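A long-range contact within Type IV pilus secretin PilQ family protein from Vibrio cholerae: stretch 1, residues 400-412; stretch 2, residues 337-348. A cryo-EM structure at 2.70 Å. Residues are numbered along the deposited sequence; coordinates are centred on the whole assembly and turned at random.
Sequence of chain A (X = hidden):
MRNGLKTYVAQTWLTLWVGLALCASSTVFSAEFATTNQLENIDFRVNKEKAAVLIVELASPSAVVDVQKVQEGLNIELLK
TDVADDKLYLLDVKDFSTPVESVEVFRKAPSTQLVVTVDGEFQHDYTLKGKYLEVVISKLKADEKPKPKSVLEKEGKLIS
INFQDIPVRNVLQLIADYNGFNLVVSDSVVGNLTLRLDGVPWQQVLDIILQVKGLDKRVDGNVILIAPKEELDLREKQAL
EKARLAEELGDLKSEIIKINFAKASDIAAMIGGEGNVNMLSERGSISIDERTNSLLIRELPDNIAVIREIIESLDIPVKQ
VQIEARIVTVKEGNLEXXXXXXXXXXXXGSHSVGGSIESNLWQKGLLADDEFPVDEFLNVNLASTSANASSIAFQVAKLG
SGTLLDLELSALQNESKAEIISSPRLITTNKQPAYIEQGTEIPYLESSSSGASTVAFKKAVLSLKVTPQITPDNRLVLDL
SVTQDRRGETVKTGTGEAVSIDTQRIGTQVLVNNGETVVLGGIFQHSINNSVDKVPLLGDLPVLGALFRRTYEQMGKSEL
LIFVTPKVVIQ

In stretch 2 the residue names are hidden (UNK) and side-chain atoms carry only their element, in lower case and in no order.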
# COMPACT_ATOMS: atom_id res chain seq x y z
N GLY A 400 63.35 38.22 -55.03
CA GLY A 400 64.71 38.23 -55.54
C GLY A 400 65.68 38.44 -54.40
O GLY A 400 66.62 37.66 -54.22
N SER A 401 65.45 39.49 -53.61
CA SER A 401 66.17 39.66 -52.36
C SER A 401 65.51 38.94 -51.19
O SER A 401 66.09 38.88 -50.11
CB SER A 401 66.32 41.15 -52.02
OG SER A 401 65.06 41.76 -51.81
N GLY A 402 64.30 38.42 -51.39
CA GLY A 402 63.59 37.64 -50.39
C GLY A 402 62.50 38.40 -49.66
O GLY A 402 61.54 37.77 -49.21
N THR A 403 62.62 39.72 -49.54
CA THR A 403 61.72 40.50 -48.70
C THR A 403 60.26 40.32 -49.11
O THR A 403 59.93 40.27 -50.29
CB THR A 403 62.11 41.97 -48.76
OG1 THR A 403 63.45 42.13 -48.28
CG2 THR A 403 61.17 42.82 -47.93
N LEU A 404 59.39 40.23 -48.11
CA LEU A 404 57.95 40.20 -48.30
C LEU A 404 57.30 40.95 -47.15
O LEU A 404 57.74 40.82 -46.00
CB LEU A 404 57.43 38.76 -48.36
CG LEU A 404 55.97 38.53 -48.74
CD1 LEU A 404 55.83 37.23 -49.50
CD2 LEU A 404 55.08 38.47 -47.53
N LEU A 405 56.27 41.74 -47.45
CA LEU A 405 55.53 42.38 -46.37
C LEU A 405 54.07 42.54 -46.76
O LEU A 405 53.76 42.96 -47.87
CB LEU A 405 56.15 43.73 -46.00
CG LEU A 405 55.68 44.52 -44.79
CD1 LEU A 405 56.83 45.29 -44.16
CD2 LEU A 405 54.56 45.46 -45.20
N ASP A 406 53.18 42.22 -45.81
CA ASP A 406 51.74 42.23 -46.01
C ASP A 406 51.05 43.07 -44.94
O ASP A 406 51.45 43.05 -43.77
CB ASP A 406 51.17 40.82 -45.94
CG ASP A 406 51.54 39.98 -47.12
OD1 ASP A 406 52.53 40.31 -47.79
OD2 ASP A 406 50.82 39.01 -47.40
N LEU A 407 49.98 43.77 -45.34
CA LEU A 407 49.21 44.59 -44.41
C LEU A 407 47.74 44.61 -44.79
O LEU A 407 47.41 45.08 -45.88
CB LEU A 407 49.74 46.02 -44.36
CG LEU A 407 49.00 47.03 -43.49
CD1 LEU A 407 49.06 46.64 -42.03
CD2 LEU A 407 49.58 48.41 -43.66
N GLU A 408 46.86 44.16 -43.89
CA GLU A 408 45.42 44.13 -44.13
C GLU A 408 44.67 44.86 -43.02
O GLU A 408 44.97 44.69 -41.84
CB GLU A 408 44.91 42.70 -44.21
CG GLU A 408 43.43 42.61 -44.53
CD GLU A 408 42.95 41.18 -44.66
OE1 GLU A 408 43.76 40.26 -44.46
OE2 GLU A 408 41.75 40.98 -44.94
N LEU A 409 43.67 45.68 -43.40
CA LEU A 409 42.78 46.37 -42.48
C LEU A 409 41.37 45.81 -42.62
O LEU A 409 40.96 45.41 -43.71
CB LEU A 409 42.75 47.87 -42.76
CG LEU A 409 44.04 48.63 -42.54
CD1 LEU A 409 43.88 50.06 -43.00
CD2 LEU A 409 44.44 48.60 -41.08
N SER A 410 40.64 45.78 -41.53
CA SER A 410 39.26 45.32 -41.59
C SER A 410 38.41 46.10 -40.60
O SER A 410 38.91 46.58 -39.58
CB SER A 410 39.14 43.82 -41.32
OG SER A 410 39.56 43.52 -40.01
N ALA A 411 37.13 46.21 -40.91
CA ALA A 411 36.24 47.09 -40.18
C ALA A 411 34.81 46.58 -40.26
O ALA A 411 34.47 45.75 -41.10
CB ALA A 411 36.32 48.52 -40.71
N LEU A 412 33.97 47.09 -39.35
CA LEU A 412 32.53 46.83 -39.38
C LEU A 412 31.82 47.86 -38.53
O LEU A 412 32.36 48.31 -37.52
CB LEU A 412 32.21 45.42 -38.87
CG LEU A 412 30.73 45.04 -38.78
CD1 LEU A 412 30.10 45.05 -40.14
CD2 LEU A 412 30.58 43.69 -38.15
N UNK A 337 33.63 47.79 -34.91
CA UNK A 337 34.86 47.04 -34.70
C UNK A 337 35.94 47.32 -35.74
O UNK A 337 35.66 47.41 -36.93
c UNK A 337 35.70 44.68 -34.19
c UNK A 337 35.35 43.21 -34.16
o UNK A 337 36.07 42.43 -33.51
c UNK A 337 34.55 45.54 -34.67
o UNK A 337 34.35 42.83 -34.81
N UNK A 338 37.18 47.46 -35.28
CA UNK A 338 38.34 47.72 -36.14
C UNK A 338 39.46 46.72 -35.87
O UNK A 338 39.77 46.43 -34.72
c UNK A 338 38.88 49.13 -35.92
c UNK A 338 38.75 51.61 -35.82
c UNK A 338 37.75 50.44 -37.74
c UNK A 338 38.05 50.36 -36.27
N UNK A 339 40.10 46.22 -36.92
CA UNK A 339 41.14 45.22 -36.73
C UNK A 339 42.21 45.28 -37.79
O UNK A 339 41.98 45.79 -38.89
N UNK A 340 43.39 44.74 -37.47
CA UNK A 340 44.57 44.83 -38.32
C UNK A 340 45.36 43.53 -38.31
O UNK A 340 45.52 42.88 -37.28
c UNK A 340 46.73 46.02 -38.71
c UNK A 340 44.76 47.32 -38.09
c UNK A 340 45.47 46.01 -37.90
N UNK A 341 45.89 43.17 -39.48
CA UNK A 341 46.62 41.92 -39.63
C UNK A 341 47.83 42.20 -40.51
O UNK A 341 47.66 42.48 -41.70
c UNK A 341 44.55 38.74 -39.89
n UNK A 341 44.43 36.43 -41.49
n UNK A 341 44.15 38.70 -41.29
n UNK A 341 43.73 37.65 -43.29
c UNK A 341 44.11 37.59 -42.02
c UNK A 341 45.83 39.49 -39.68
c UNK A 341 45.71 40.87 -40.26
N UNK A 342 49.05 42.13 -39.97
CA UNK A 342 50.20 42.36 -40.83
C UNK A 342 51.36 41.45 -40.49
O UNK A 342 51.46 40.92 -39.38
n UNK A 342 51.31 45.42 -37.56
c UNK A 342 52.54 44.86 -37.76
c UNK A 342 53.69 44.90 -36.96
c UNK A 342 53.65 43.52 -39.42
c UNK A 342 52.50 44.18 -38.98
c UNK A 342 50.51 45.11 -38.62
c UNK A 342 54.79 43.56 -38.64
c UNK A 342 51.18 44.34 -39.51
c UNK A 342 50.67 43.82 -40.80
c UNK A 342 54.80 44.24 -37.42
N UNK A 343 52.25 41.30 -41.47
CA UNK A 343 53.39 40.41 -41.33
C UNK A 343 54.56 40.82 -42.20
O UNK A 343 54.39 41.53 -43.19
N UNK A 344 55.75 40.37 -41.81
CA UNK A 344 56.98 40.67 -42.54
C UNK A 344 57.80 39.39 -42.65
O UNK A 344 57.62 38.44 -41.89
c UNK A 344 59.12 41.98 -42.58
c UNK A 344 57.02 43.07 -41.86
c UNK A 344 57.80 41.79 -41.87
N UNK A 345 58.71 39.38 -43.62
CA UNK A 345 59.56 38.21 -43.82
C UNK A 345 60.77 38.63 -44.62
O UNK A 345 60.63 39.04 -45.78
c UNK A 345 57.48 34.06 -44.13
c UNK A 345 58.78 37.12 -44.55
s UNK A 345 58.45 34.60 -45.52
c UNK A 345 59.51 35.84 -44.76
N UNK A 346 61.96 38.55 -44.04
CA UNK A 346 63.13 39.05 -44.75
C UNK A 346 64.34 38.20 -44.44
O UNK A 346 64.44 37.58 -43.38
o UNK A 346 63.73 40.63 -43.02
c UNK A 346 63.40 40.51 -44.39
N UNK A 347 65.28 38.18 -45.38
CA UNK A 347 66.53 37.44 -45.21
C UNK A 347 67.68 38.30 -45.73
O UNK A 347 67.47 39.22 -46.52
o UNK A 347 66.27 36.31 -47.33
c UNK A 347 66.50 36.09 -45.94
c UNK A 347 65.40 35.23 -45.40
N UNK A 348 68.88 38.01 -45.26
CA UNK A 348 70.04 38.83 -45.58
C UNK A 348 71.27 38.03 -45.95
O UNK A 348 72.25 38.62 -46.41
c UNK A 348 70.37 39.74 -44.39
n UNK A 348 72.17 41.22 -43.76
o UNK A 348 71.42 41.29 -45.87
c UNK A 348 71.37 40.82 -44.74

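Position 337 carries three side-chain carbons, the third bearing two oxygens, a carboxylate at the end of a chain with two carbons before it; its backbone pairs with that of Leu-412. This is Glu-337. Its N donates to Leu-412 O at 2.9 Å and its O accepts from Leu-412 N at 3.0 Å, while both carboxylate oxygens are hydrogen-bonded elsewhere in the structure.

Position 338 has four carbons forked at the second, which fits leucine, and a branch end touches Ala-411 CB. This is Leu-338, with chi1 m and chi2 t; Leu-338 CD2 lies 3.8 Å from Ala-411 CB.

Position 339 has no side-chain atoms, and its backbone pairs with that of Ser-410, so it is Gly-339. An ideal CB would lie 3.5 Å from Ser-410 OG. Its N donates to Ser-410 O at 2.9 Å, and its O accepts from Ser-410 N at 3.0 Å.

At position 340 a single carbon carries two more, which touch Leu-407 and Leu-409. Branching directly at CB, with no oxygen, identifies Val-340. Its CG2 is 3.3 Å from Leu-409 CD2 and its CG1 is 4.1 Å from Leu-407 CD1, so the valine touches two leucines of the opposing strand.

Position 341 shows three carbons, a nitrogen, then a carbon bearing two further nitrogens, one of which approaches Glu-408 OE1: a guanidinium, hence Arg-341. Its NH2 donates to Glu-408 OE1 at 2.9 Å with an N-H...O angle of 157°, a salt bridge in which the carboxylate oxygen sits at the guanidinium edge, near its plane. The backbones of the same two residues also pair, Arg-341 N to Glu-408 O at 3.0 Å and Glu-408 N to Arg-341 O at 2.9 Å.

Position 342 holds one carbon, which touches Leu-407 CD1, followed by fused five- and six-membered rings with eight carbons and one nitrogen, an indole: Trp-342. Its CB is 3.5 Å from Leu-407 CD1, whereas the end of the side chain leads away from stretch 1. NE1 is hydrogen-bonded elsewhere in the structure.

Position 343 again lacks side-chain atoms, pairs with Asp-406 through its backbone and is Gly-343. Its N donates to Asp-406 O and its O accepts from Asp-406 N, both at 3.0 Å.

Position 344 repeats the one-carbon, two-carbon fork, and a branch carbon meets Leu-405 CD1: Val-344. Its CG2 lies 3.2 Å from Leu-405 CD1, a tight apolar contact.

Position 345 is an unbranched chain of two carbons, sulfur and carbon, its first carbon facing Leu-404 CB, so Met-345. Its CB is 4.4 Å from Leu-404 CB; its O accepts from Leu-404 N at 2.9 Å.

Position 346, one carbon near Thr-403 OG1 then one oxygen, is Ser-346; its CB lies 4.2 Å from Thr-403 OG1. Position 347, one carbon bearing a carbon and an oxygen that nears Ser-401 O, is Thr-347, whose OG1 lies 3.8 Å from Ser-401 O. Position 348, two carbons with oxygen and nitrogen on the second, touches nothing on stretch 1 and fits Asn-348.

The strands run antiparallel at 177°, and ten backbone hydrogen bonds at alternate pairs set the register. Leu-405, Leu-407, Leu-409 and Ala-411 meet an apolar row on one face; the other face carries the Glu-408 salt bridge. Together the stretches bury 896 Å².

Stretch 2, residues 337-348: ELGVRWGVMSTN
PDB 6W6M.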